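Putative capsid protein of prophage (Escherichia coli CFT073, PDB 3BQW) probably forms the protein shell that encloses the genome of a prophage-derived phage. Local coordinates at residues L239-L244 with V248-Y253; N317-E320 with P324-E327; N149-E154 with Y159-K164. One frame throughout, in Å; residues are numbered along the deposited sequence.

Contact 1 (L239-L244 with V248-Y253)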
ATOM      1  N   LEU A 239      -7.412 -13.105  -8.823  1.00 37.37           N
ATOM      2  CA  LEU A 239      -8.150 -11.890  -9.152  1.00 37.77           C
ATOM      3  C   LEU A 239      -7.409 -10.594  -8.771  1.00 37.27           C
ATOM      4  O   LEU A 239      -7.371  -9.629  -9.544  1.00 37.59           O
ATOM      5  CB  LEU A 239      -9.495 -11.905  -8.427  1.00 38.28           C
ATOM      6  CG  LEU A 239     -10.792 -12.118  -9.200  1.00 39.55           C
ATOM      7  CD1 LEU A 239     -10.812 -13.401 -10.040  1.00 39.73           C
ATOM      8  CD2 LEU A 239     -11.917 -12.097  -8.148  1.00 39.22           C
ATOM      9  N   ALA A 240      -6.848 -10.558  -7.569  1.00 36.49           N
ATOM     10  CA  ALA A 240      -6.098  -9.383  -7.125  1.00 36.00           C
ATOM     11  C   ALA A 240      -4.913  -8.996  -8.031  1.00 35.27           C
ATOM     12  O   ALA A 240      -4.548  -7.827  -8.064  1.00 36.50           O
ATOM     13  CB  ALA A 240      -5.619  -9.568  -5.699  1.00 35.94           C
ATOM     14  N   CYS A 241      -4.322  -9.946  -8.753  1.00 33.92           N
ATOM     15  CA  CYS A 241      -3.152  -9.672  -9.603  1.00 33.31           C
ATOM     16  C   CYS A 241      -3.450  -9.160 -11.011  1.00 33.76           C
ATOM     17  O   CYS A 241      -2.570  -8.583 -11.661  1.00 32.89           O
ATOM     18  CB  CYS A 241      -2.312 -10.937  -9.764  1.00 33.42           C
ATOM     19  SG  CYS A 241      -1.542 -11.554  -8.265  1.00 31.26           S
ATOM     20  N   LYS A 242      -4.665  -9.407 -11.503  1.00 34.72           N
ATOM     21  CA  LYS A 242      -5.009  -9.113 -12.902  1.00 35.34           C
ATOM     22  C   LYS A 242      -4.822  -7.632 -13.260  1.00 34.17           C
ATOM     23  O   LYS A 242      -4.446  -7.320 -14.387  1.00 33.88           O
ATOM     24  CB  LYS A 242      -6.433  -9.602 -13.236  1.00 35.72           C
ATOM     25  CG  LYS A 242      -6.522 -11.166 -13.303  1.00 38.73           C
ATOM     26  CD  LYS A 242      -7.838 -11.707 -13.915  1.00 38.85           C
ATOM     27  CE  LYS A 242      -7.741 -11.877 -15.450  1.00 42.67           C
ATOM     28  NZ  LYS A 242      -9.070 -11.740 -16.175  1.00 42.61           N
ATOM     29  N   ASN A 243      -5.015  -6.730 -12.301  1.00 32.93           N
ATOM     30  CA  ASN A 243      -4.809  -5.306 -12.553  1.00 32.85           C
ATOM     31  C   ASN A 243      -3.470  -4.724 -12.117  1.00 32.13           C
ATOM     32  O   ASN A 243      -3.260  -3.521 -12.247  1.00 31.96           O
ATOM     33  CB  ASN A 243      -5.969  -4.539 -11.958  1.00 33.38           C
ATOM     34  CG  ASN A 243      -7.299  -4.981 -12.572  1.00 35.25           C
ATOM     35  OD1 ASN A 243      -7.531  -4.820 -13.776  1.00 36.18           O
ATOM     36  ND2 ASN A 243      -8.131  -5.616 -11.762  1.00 38.76           N
ATOM     37  N   LEU A 244      -2.545  -5.592 -11.709  1.00 31.17           N
ATOM     38  CA  LEU A 244      -1.242  -5.207 -11.142  1.00 30.96           C
ATOM     39  C   LEU A 244      -0.071  -5.839 -11.923  1.00 31.04           C
ATOM     40  O   LEU A 244       1.023  -6.029 -11.388  1.00 30.53           O
ATOM     41  CB  LEU A 244      -1.187  -5.615  -9.651  1.00 30.35           C
ATOM     42  CG  LEU A 244      -2.329  -5.024  -8.812  1.00 30.61           C
ATOM     43  CD1 LEU A 244      -2.376  -5.570  -7.397  1.00 28.80           C
ATOM     44  CD2 LEU A 244      -2.200  -3.503  -8.802  1.00 31.14           C
ATOM     45  N   VAL A 248       3.543  -7.221 -10.382  1.00 28.45           N
ATOM     46  CA  VAL A 248       3.146  -8.469  -9.768  1.00 28.49           C
ATOM     47  C   VAL A 248       2.993  -9.513 -10.863  1.00 28.55           C
ATOM     48  O   VAL A 248       2.535  -9.201 -11.958  1.00 28.11           O
ATOM     49  CB  VAL A 248       1.794  -8.241  -9.039  1.00 29.48           C
ATOM     50  CG1 VAL A 248       0.972  -9.464  -8.971  1.00 29.63           C
ATOM     51  CG2 VAL A 248       2.046  -7.645  -7.658  1.00 28.54           C
ATOM     52  N   SER A 249       3.396 -10.742 -10.568  1.00 27.77           N
ATOM     53  CA  SER A 249       3.212 -11.833 -11.465  1.00 27.78           C
ATOM     54  C   SER A 249       2.635 -13.015 -10.708  1.00 27.78           C
ATOM     55  O   SER A 249       3.209 -13.480  -9.713  1.00 27.61           O
ATOM     56  CB  SER A 249       4.540 -12.231 -12.094  1.00 28.13           C
ATOM     57  OG  SER A 249       4.348 -13.391 -12.885  1.00 29.30           O
ATOM     58  N   PHE A 250       1.499 -13.490 -11.187  1.00 27.60           N
ATOM     59  CA  PHE A 250       0.866 -14.660 -10.664  1.00 27.81           C
ATOM     60  C   PHE A 250       1.480 -15.868 -11.343  1.00 28.14           C
ATOM     61  O   PHE A 250       1.487 -15.958 -12.559  1.00 27.66           O
ATOM     62  CB  PHE A 250      -0.650 -14.647 -10.881  1.00 28.33           C
ATOM     63  CG  PHE A 250      -1.358 -15.714 -10.099  1.00 28.30           C
ATOM     64  CD1 PHE A 250      -1.776 -15.476  -8.811  1.00 29.22           C
ATOM     65  CD2 PHE A 250      -1.550 -16.963 -10.636  1.00 28.56           C
ATOM     66  CE1 PHE A 250      -2.381 -16.469  -8.068  1.00 29.48           C
ATOM     67  CE2 PHE A 250      -2.169 -17.958  -9.910  1.00 29.53           C
ATOM     68  CZ  PHE A 250      -2.573 -17.716  -8.619  1.00 29.08           C
ATOM     69  N   LYS A 251       1.990 -16.792 -10.532  1.00 28.81           N
ATOM     70  CA  LYS A 251       2.779 -17.912 -11.023  1.00 29.59           C
ATOM     71  C   LYS A 251       2.019 -19.224 -11.100  1.00 30.43           C
ATOM     72  O   LYS A 251       2.413 -20.107 -11.860  1.00 31.90           O
ATOM     73  CB  LYS A 251       4.014 -18.104 -10.124  1.00 29.47           C
ATOM     74  CG  LYS A 251       5.009 -16.969 -10.205  1.00 28.98           C
ATOM     75  CD  LYS A 251       5.479 -16.753 -11.639  1.00 28.31           C
ATOM     76  CE  LYS A 251       6.505 -15.686 -11.694  1.00 29.31           C
ATOM     77  NZ  LYS A 251       6.900 -15.348 -13.061  1.00 31.28           N
ATOM     78  N   GLY A 252       0.963 -19.378 -10.310  1.00 30.88           N
ATOM     79  CA  GLY A 252       0.270 -20.646 -10.219  1.00 31.11           C
ATOM     80  C   GLY A 252       0.017 -21.031  -8.784  1.00 31.69           C
ATOM     81  O   GLY A 252      -0.061 -20.176  -7.917  1.00 31.36           O
ATOM     82  N   TYR A 253      -0.093 -22.333  -8.546  1.00 32.97           N
ATOM     83  CA  TYR A 253      -0.453 -22.881  -7.249  1.00 33.75           C
ATOM     84  C   TYR A 253       0.492 -23.998  -6.839  1.00 34.30           C
ATOM     85  O   TYR A 253       1.083 -24.680  -7.688  1.00 34.99           O
ATOM     86  CB  TYR A 253      -1.894 -23.408  -7.259  1.00 33.90           C
ATOM     87  CG  TYR A 253      -2.942 -22.336  -7.466  1.00 33.95           C
ATOM     88  CD1 TYR A 253      -3.611 -21.756  -6.383  1.00 34.66           C
ATOM     89  CD2 TYR A 253      -3.247 -21.881  -8.741  1.00 35.14           C
ATOM     90  CE1 TYR A 253      -4.577 -20.762  -6.575  1.00 33.97           C
ATOM     91  CE2 TYR A 253      -4.204 -20.886  -8.949  1.00 34.32           C
ATOM     92  CZ  TYR A 253      -4.868 -20.339  -7.867  1.00 34.79           C
ATOM     93  OH  TYR A 253      -5.816 -19.368  -8.109  1.00 35.11           O
TER
HETATM   94  O   HOH W   1      -0.207  -9.766 -12.739  1.00 58.07           O

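Contact 2 (N317-E320 with P324-E327)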
ATOM      1  N   ASN A 317      -7.473  22.944  -6.201  1.00 25.86           N
ATOM      2  CA  ASN A 317      -6.730  23.646  -7.255  1.00 26.01           C
ATOM      3  C   ASN A 317      -6.796  25.147  -6.936  1.00 26.67           C
ATOM      4  O   ASN A 317      -7.858  25.647  -6.586  1.00 25.97           O
ATOM      5  CB  ASN A 317      -7.331  23.324  -8.631  1.00 25.13           C
ATOM      6  CG  ASN A 317      -6.688  24.128  -9.794  1.00 25.39           C
ATOM      7  OD1 ASN A 317      -5.460  24.185  -9.964  1.00 24.03           O
ATOM      8  ND2 ASN A 317      -7.532  24.700 -10.618  1.00 21.13           N
ATOM      9  N   TRP A 318      -5.670  25.855  -7.009  1.00 27.83           N
ATOM     10  CA  TRP A 318      -5.683  27.301  -6.758  1.00 29.18           C
ATOM     11  C   TRP A 318      -4.554  27.985  -7.502  1.00 30.54           C
ATOM     12  O   TRP A 318      -3.584  27.348  -7.873  1.00 30.07           O
ATOM     13  CB  TRP A 318      -5.646  27.641  -5.242  1.00 28.86           C
ATOM     14  CG  TRP A 318      -4.300  27.453  -4.589  1.00 28.26           C
ATOM     15  CD1 TRP A 318      -3.342  28.405  -4.381  1.00 28.18           C
ATOM     16  CD2 TRP A 318      -3.764  26.229  -4.072  1.00 29.32           C
ATOM     17  NE1 TRP A 318      -2.237  27.848  -3.777  1.00 28.71           N
ATOM     18  CE2 TRP A 318      -2.474  26.517  -3.564  1.00 28.54           C
ATOM     19  CE3 TRP A 318      -4.249  24.917  -3.985  1.00 29.51           C
ATOM     20  CZ2 TRP A 318      -1.665  25.542  -2.991  1.00 28.86           C
ATOM     21  CZ3 TRP A 318      -3.433  23.943  -3.414  1.00 28.65           C
ATOM     22  CH2 TRP A 318      -2.159  24.263  -2.923  1.00 28.38           C
ATOM     23  N   ILE A 319      -4.745  29.285  -7.744  1.00 32.95           N
ATOM     24  CA  ILE A 319      -3.793  30.157  -8.438  1.00 34.90           C
ATOM     25  C   ILE A 319      -3.414  31.256  -7.461  1.00 37.17           C
ATOM     26  O   ILE A 319      -4.282  31.944  -6.933  1.00 36.67           O
ATOM     27  CB  ILE A 319      -4.407  30.824  -9.689  1.00 34.89           C
ATOM     28  CG1 ILE A 319      -4.885  29.778 -10.703  1.00 34.78           C
ATOM     29  CG2 ILE A 319      -3.403  31.770 -10.337  1.00 34.43           C
ATOM     30  CD1 ILE A 319      -6.025  30.280 -11.588  1.00 35.08           C
ATOM     31  N   GLU A 320      -2.118  31.398  -7.212  1.00 40.25           N
ATOM     32  CA  GLU A 320      -1.602  32.394  -6.288  1.00 42.60           C
ATOM     33  C   GLU A 320      -1.229  33.631  -7.063  1.00 44.50           C
ATOM     34  O   GLU A 320      -0.861  33.536  -8.237  1.00 45.32           O
ATOM     35  CB  GLU A 320      -0.349  31.867  -5.607  1.00 43.16           C
ATOM     36  CG  GLU A 320      -0.574  30.649  -4.761  1.00 44.48           C
ATOM     37  CD  GLU A 320       0.552  30.445  -3.777  1.00 47.66           C
ATOM     38  OE1 GLU A 320       1.723  30.643  -4.174  1.00 49.88           O
ATOM     39  OE2 GLU A 320       0.270  30.101  -2.609  1.00 49.85           O
ATOM     40  N   PRO A 324       5.076  36.151 -11.382  1.00 46.96           N
ATOM     41  CA  PRO A 324       4.381  35.025 -11.985  1.00 45.83           C
ATOM     42  C   PRO A 324       3.289  34.566 -11.013  1.00 44.19           C
ATOM     43  O   PRO A 324       3.568  34.351  -9.820  1.00 44.14           O
ATOM     44  CB  PRO A 324       5.483  33.966 -12.102  1.00 45.95           C
ATOM     45  CG  PRO A 324       6.375  34.225 -10.878  1.00 46.69           C
ATOM     46  CD  PRO A 324       6.154  35.693 -10.477  1.00 47.14           C
ATOM     47  N   ALA A 325       2.057  34.451 -11.495  1.00 42.05           N
ATOM     48  CA  ALA A 325       1.025  33.790 -10.716  1.00 40.26           C
ATOM     49  C   ALA A 325       1.261  32.279 -10.871  1.00 38.68           C
ATOM     50  O   ALA A 325       1.300  31.772 -11.985  1.00 39.18           O
ATOM     51  CB  ALA A 325      -0.352  34.186 -11.200  1.00 40.22           C
ATOM     52  N   ILE A 326       1.455  31.571  -9.762  1.00 36.32           N
ATOM     53  CA  ILE A 326       1.671  30.125  -9.808  1.00 34.23           C
ATOM     54  C   ILE A 326       0.400  29.368  -9.427  1.00 32.02           C
ATOM     55  O   ILE A 326      -0.251  29.681  -8.439  1.00 31.72           O
ATOM     56  CB  ILE A 326       2.851  29.684  -8.917  1.00 34.16           C
ATOM     57  CG1 ILE A 326       4.111  30.493  -9.250  1.00 35.20           C
ATOM     58  CG2 ILE A 326       3.129  28.196  -9.100  1.00 34.18           C
ATOM     59  CD1 ILE A 326       4.392  30.653 -10.772  1.00 36.46           C
ATOM     60  N   GLU A 327       0.050  28.385 -10.250  1.00 29.70           N
ATOM     61  CA  GLU A 327      -1.105  27.544 -10.027  1.00 28.35           C
ATOM     62  C   GLU A 327      -0.655  26.194  -9.450  1.00 27.07           C
ATOM     63  O   GLU A 327       0.366  25.663  -9.851  1.00 25.00           O
ATOM     64  CB  GLU A 327      -1.865  27.350 -11.339  1.00 27.98           C
ATOM     65  CG  GLU A 327      -3.138  26.544 -11.157  1.00 28.61           C
ATOM     66  CD  GLU A 327      -3.886  26.305 -12.441  1.00 27.91           C
ATOM     67  OE1 GLU A 327      -3.527  26.896 -13.471  1.00 26.96           O
ATOM     68  OE2 GLU A 327      -4.840  25.521 -12.412  1.00 28.27           O
TER
HETATM   69  O   HOH W   2       2.205  33.366  -7.462  1.00 38.09           O

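Contact 3 (N149-E154 with Y159-K164)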
ATOM      1  N   ASN A 149       4.671   0.139  12.093  1.00 25.42           N
ATOM      2  CA  ASN A 149       4.724   1.301  11.226  1.00 25.29           C
ATOM      3  C   ASN A 149       5.337   2.478  11.980  1.00 25.56           C
ATOM      4  O   ASN A 149       5.015   2.712  13.167  1.00 24.76           O
ATOM      5  CB  ASN A 149       3.316   1.732  10.790  1.00 25.54           C
ATOM      6  CG  ASN A 149       2.665   0.777   9.822  1.00 26.86           C
ATOM      7  OD1 ASN A 149       3.324  -0.063   9.169  1.00 27.85           O
ATOM      8  ND2 ASN A 149       1.353   0.898   9.713  1.00 23.05           N
ATOM      9  N   ILE A 150       6.176   3.240  11.277  1.00 26.10           N
ATOM     10  CA  ILE A 150       6.599   4.555  11.741  1.00 26.91           C
ATOM     11  C   ILE A 150       5.732   5.615  11.087  1.00 27.71           C
ATOM     12  O   ILE A 150       5.690   5.724   9.876  1.00 27.95           O
ATOM     13  CB  ILE A 150       8.077   4.815  11.453  1.00 27.35           C
ATOM     14  CG1 ILE A 150       8.927   3.920  12.360  1.00 27.04           C
ATOM     15  CG2 ILE A 150       8.432   6.342  11.682  1.00 25.21           C
ATOM     16  CD1 ILE A 150      10.321   3.658  11.844  1.00 29.11           C
ATOM     17  N   ILE A 151       5.013   6.374  11.909  1.00 28.90           N
ATOM     18  CA  ILE A 151       4.049   7.349  11.429  1.00 29.37           C
ATOM     19  C   ILE A 151       4.633   8.761  11.560  1.00 31.03           C
ATOM     20  O   ILE A 151       5.113   9.158  12.625  1.00 29.57           O
ATOM     21  CB  ILE A 151       2.702   7.226  12.203  1.00 29.27           C
ATOM     22  CG1 ILE A 151       2.163   5.778  12.164  1.00 28.94           C
ATOM     23  CG2 ILE A 151       1.649   8.251  11.697  1.00 29.17           C
ATOM     24  CD1 ILE A 151       2.144   5.110  10.764  1.00 28.88           C
ATOM     25  N   GLU A 152       4.593   9.494  10.450  1.00 33.70           N
ATOM     26  CA  GLU A 152       4.987  10.902  10.383  1.00 36.74           C
ATOM     27  C   GLU A 152       3.934  11.685   9.582  1.00 37.66           C
ATOM     28  O   GLU A 152       3.239  11.126   8.729  1.00 37.39           O
ATOM     29  CB  GLU A 152       6.343  11.079   9.689  1.00 37.00           C
ATOM     30  CG  GLU A 152       7.155   9.801   9.471  1.00 39.71           C
ATOM     31  CD  GLU A 152       8.527  10.062   8.834  1.00 39.65           C
ATOM     32  OE1 GLU A 152       8.767  11.211   8.375  1.00 42.87           O
ATOM     33  OE2 GLU A 152       9.366   9.122   8.819  1.00 43.25           O
ATOM     34  N   GLY A 153       3.844  12.987   9.825  1.00 39.31           N
ATOM     35  CA  GLY A 153       2.909  13.809   9.067  1.00 40.87           C
ATOM     36  C   GLY A 153       2.804  15.241   9.533  1.00 42.30           C
ATOM     37  O   GLY A 153       3.453  15.655  10.495  1.00 42.69           O
ATOM     38  N   GLU A 154       1.967  15.995   8.834  1.00 44.13           N
ATOM     39  CA  GLU A 154       1.732  17.403   9.148  1.00 45.10           C
ATOM     40  C   GLU A 154       1.143  17.485  10.554  1.00 44.85           C
ATOM     41  O   GLU A 154       0.137  16.820  10.861  1.00 45.48           O
ATOM     42  CB  GLU A 154       0.756  18.048   8.124  1.00 45.82           C
ATOM     43  CG  GLU A 154       1.024  17.725   6.618  1.00 48.20           C
ATOM     44  CD  GLU A 154       2.309  18.363   6.070  1.00 52.38           C
ATOM     45  OE1 GLU A 154       2.658  19.494   6.531  1.00 55.86           O
ATOM     46  OE2 GLU A 154       2.953  17.736   5.178  1.00 52.40           O
ATOM     47  N   TYR A 159       6.024   8.880  15.498  1.00 29.16           N
ATOM     48  CA  TYR A 159       5.842   7.822  16.516  1.00 27.23           C
ATOM     49  C   TYR A 159       5.656   6.452  15.857  1.00 26.07           C
ATOM     50  O   TYR A 159       5.447   6.368  14.657  1.00 24.93           O
ATOM     51  CB  TYR A 159       4.647   8.143  17.400  1.00 26.82           C
ATOM     52  CG  TYR A 159       3.298   7.896  16.752  1.00 25.98           C
ATOM     53  CD1 TYR A 159       2.587   6.717  17.018  1.00 24.31           C
ATOM     54  CD2 TYR A 159       2.724   8.844  15.875  1.00 26.87           C
ATOM     55  CE1 TYR A 159       1.376   6.467  16.434  1.00 24.45           C
ATOM     56  CE2 TYR A 159       1.459   8.607  15.276  1.00 24.81           C
ATOM     57  CZ  TYR A 159       0.810   7.409  15.550  1.00 26.07           C
ATOM     58  OH  TYR A 159      -0.422   7.130  15.001  1.00 25.06           O
ATOM     59  N   GLU A 160       5.725   5.392  16.661  1.00 25.55           N
ATOM     60  CA  GLU A 160       5.611   4.013  16.173  1.00 24.83           C
ATOM     61  C   GLU A 160       4.263   3.424  16.567  1.00 24.00           C
ATOM     62  O   GLU A 160       3.807   3.605  17.682  1.00 23.16           O
ATOM     63  CB  GLU A 160       6.740   3.125  16.719  1.00 24.65           C
ATOM     64  CG  GLU A 160       6.648   1.670  16.248  1.00 24.25           C
ATOM     65  CD  GLU A 160       7.498   0.727  17.049  1.00 25.68           C
ATOM     66  OE1 GLU A 160       7.080   0.340  18.174  1.00 24.63           O
ATOM     67  OE2 GLU A 160       8.575   0.347  16.542  1.00 25.46           O
ATOM     68  N   ILE A 161       3.628   2.751  15.609  1.00 24.41           N
ATOM     69  CA  ILE A 161       2.507   1.858  15.859  1.00 24.65           C
ATOM     70  C   ILE A 161       3.055   0.444  15.820  1.00 24.96           C
ATOM     71  O   ILE A 161       3.770   0.067  14.873  1.00 25.77           O
ATOM     72  CB  ILE A 161       1.406   1.943  14.764  1.00 24.73           C
ATOM     73  CG1 ILE A 161       0.723   3.297  14.784  1.00 24.95           C
ATOM     74  CG2 ILE A 161       0.356   0.851  14.967  1.00 24.53           C
ATOM     75  CD1 ILE A 161      -0.129   3.562  13.502  1.00 25.28           C
ATOM     76  N   ASP A 162       2.698  -0.336  16.826  1.00 24.77           N
ATOM     77  CA  ASP A 162       3.092  -1.725  16.903  1.00 25.14           C
ATOM     78  C   ASP A 162       1.845  -2.594  17.096  1.00 25.11           C
ATOM     79  O   ASP A 162       1.154  -2.508  18.115  1.00 25.42           O
ATOM     80  CB  ASP A 162       4.083  -1.919  18.045  1.00 24.62           C
ATOM     81  CG  ASP A 162       4.662  -3.307  18.102  1.00 25.60           C
ATOM     82  OD1 ASP A 162       4.403  -4.129  17.187  1.00 26.70           O
ATOM     83  OD2 ASP A 162       5.404  -3.585  19.079  1.00 26.22           O
ATOM     84  N   TRP A 163       1.565  -3.400  16.081  1.00 25.65           N
ATOM     85  CA  TRP A 163       0.445  -4.354  16.093  1.00 26.21           C
ATOM     86  C   TRP A 163       0.802  -5.642  16.841  1.00 26.75           C
ATOM     87  O   TRP A 163      -0.048  -6.505  17.008  1.00 27.09           O
ATOM     88  CB  TRP A 163       0.038  -4.689  14.675  1.00 26.17           C
ATOM     89  CG  TRP A 163      -0.347  -3.459  13.846  1.00 25.92           C
ATOM     90  CD1 TRP A 163       0.369  -2.899  12.818  1.00 25.74           C
ATOM     91  CD2 TRP A 163      -1.513  -2.638  14.024  1.00 25.17           C
ATOM     92  NE1 TRP A 163      -0.299  -1.789  12.333  1.00 25.76           N
ATOM     93  CE2 TRP A 163      -1.455  -1.611  13.043  1.00 25.62           C
ATOM     94  CE3 TRP A 163      -2.602  -2.669  14.912  1.00 23.96           C
ATOM     95  CZ2 TRP A 163      -2.442  -0.636  12.920  1.00 24.71           C
ATOM     96  CZ3 TRP A 163      -3.586  -1.699  14.790  1.00 25.03           C
ATOM     97  CH2 TRP A 163      -3.498  -0.689  13.798  1.00 25.49           C
ATOM     98  N   LYS A 164       2.061  -5.740  17.280  1.00 27.40           N
ATOM     99  CA  LYS A 164       2.579  -6.816  18.134  1.00 28.26           C
ATOM    100  C   LYS A 164       2.429  -8.159  17.428  1.00 27.50           C
ATOM    101  O   LYS A 164       1.722  -9.048  17.902  1.00 27.86           O
ATOM    102  CB  LYS A 164       1.903  -6.846  19.529  1.00 28.83           C
ATOM    103  CG  LYS A 164       2.036  -5.565  20.399  1.00 31.44           C
ATOM    104  CD  LYS A 164       3.130  -5.606  21.466  1.00 33.51           C
ATOM    105  CE  LYS A 164       2.829  -4.675  22.677  1.00 34.69           C
ATOM    106  NZ  LYS A 164       4.071  -4.217  23.418  1.00 36.25           N
TER

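Contact 1 (L239-L244 with V248-Y253)
V248 and C241 meet at the heart of this contact, where the end of helix 236-241 lies beside the start of strand 248-254. The V248 methyl CG1 comes up against the cysteine sulfur, with C241 SG and V248 CG1 only 3.3 Å apart. CG1 reaches it because it points away from the backbone N of V248 (chi1 151°), off the staggered position by some 30°. A beta-branched valine suits a strand, and here its CG1 touches both CB and SG of C241. C241 is equally apt, since its sulfur is slim and polarisable. The same SG lies 4.0 Å from F250 CD1, near the plane of the phenyl ring and at its edge, a sulfur-aromatic contact made from the rim and not over a face. V248 and F250, two residues apart on an extended strand, therefore both turn toward the helix and hold the sulfur between a methyl and a ring edge.

L244 closes the other end. Its CB stands 4.0 Å from V248 CB, while its carbonyl O receives a weak, bent bond from V248 N (3.0 Å, 130° at the hydrogen). Direct backbone bonding is thus modest, and a water adds to it by donating to both C241 O and V248 O, at 2.9 Å each. C241 O also takes the amide of L244, 3.0 Å from O to N, which fixes the intervening type I turn. L30 of helix 30-35 also packs on L244 and V248, and I260 of strand 257-267 on C241. A type I beta turn from C241 to L244 thus follows helix 236-241 and leads toward strand 248-254, which pairs with strand 257-267 in a mixed sheet, and a Cys sulfur-aromatic contact joins helix to strand.

Contact 2 (N317-E320 with P324-E327)
A325 sets its methyl beside I319 and close to the carbonyl O of E320. A325 CB lies 4.0 Å from I319 CG2, an apolar touch, and comes within a short 3.1 Å of E320 O, a place that a single methyl suits.

I326 supplies the main polar tie. Its carbonyl O accepts E320 N at 2.8 Å with an almost linear hydrogen bond (177°), although the donor stands about 30° out of the carbonyl plane. The amide N of I326 gives its hydrogen to a water on the E320 side, and that water in turn donates to P324 O and, weakly, to E320 O. The side chain of I326 packs on E92 of strand 90-92.

E327 begins strand 327-338 and pairs with I319 as an antiparallel non-hydrogen-bonded pair. Their side chains share one face, where I319 CG1 rests 3.7 Å from E327 CG. CG lies opposite the backbone N (chi1 -177°) and the chain stays extended, which carries the carboxylate past I319 to the buried end beside N317. There E327 forms a salt bridge with R117 of helix 113-146, which probably favours its charged state. A glutamate suits the place because its methylenes pack against isoleucine while its tip answers an arginine. At the backbone, E327 CA leans on W318 O, a CA-H...O contact of 3.3 Å. The single I319-E327 bridge and the E320-I326 bond lie at the loop end of the antiparallel beta hairpin of strands 314-319 and 327-338.

Contact 3 (N149-E154 with Y159-K164)
N149 O accepts a hydrogen bond from the amide of I161, N to O 2.8 Å and 159° at the hydrogen; the CA-H of E160, its CA 3.3 Å from the same oxygen, adds a weaker contact. The reverse bond, N149 N to I161 O, completes one antiparallel hydrogen-bonded pair, and I151 with Y159 makes the next, its I151 N to Y159 O bond running 2.8 Å almost straight along the carbonyl. I150 and E160 stand between them as the non-hydrogen-bonded pair. This is a two-stranded beta hairpin, strand 148-151 forming the edge, within this chain, of a four-stranded antiparallel sheet, immediately after the long helix 113-146.

On the face that carries N149, the packing of I151, Y159 and I161 is largely apolar. I151 CB lies over the Y159 ring, a CH-pi contact with the centroid 4.0 Å away; the tyrosine reaches it because its CG sits between the backbone N and the carbonyl carbon (chi1 76°), and its OH bonds to K83 O. I151 CG1 presses tightly on I161 CD1 at 3.5 Å. Beta-branched isoleucines suit strands, and L139 of the helix also packs on I151. E160, on the other face, sends its carboxylate to R73 in a salt bridge.

Contacts 1 and 3 are buried and lie on opposite sides of the chain's centre, nearest atoms about 18 Å apart, whereas the centre of contact 2 lies about 31 Å from the centre of the chain and that contact is only partly covered. Contacts 2 and 3 both lie in antiparallel hairpins, contact 2 at the loop end, and both touch helix 113-146, one near its start through R117 and the other near its end through L139. Contact 1 instead couples a helix end to a strand of a third sheet. The chemistry follows: sulfur, methyl and ring with little backbone bonding in contact 1, a full backbone ladder with isoleucine packing in contact 3, and one strong backbone bond, a water and the E327-R117 salt bridge in contact 2.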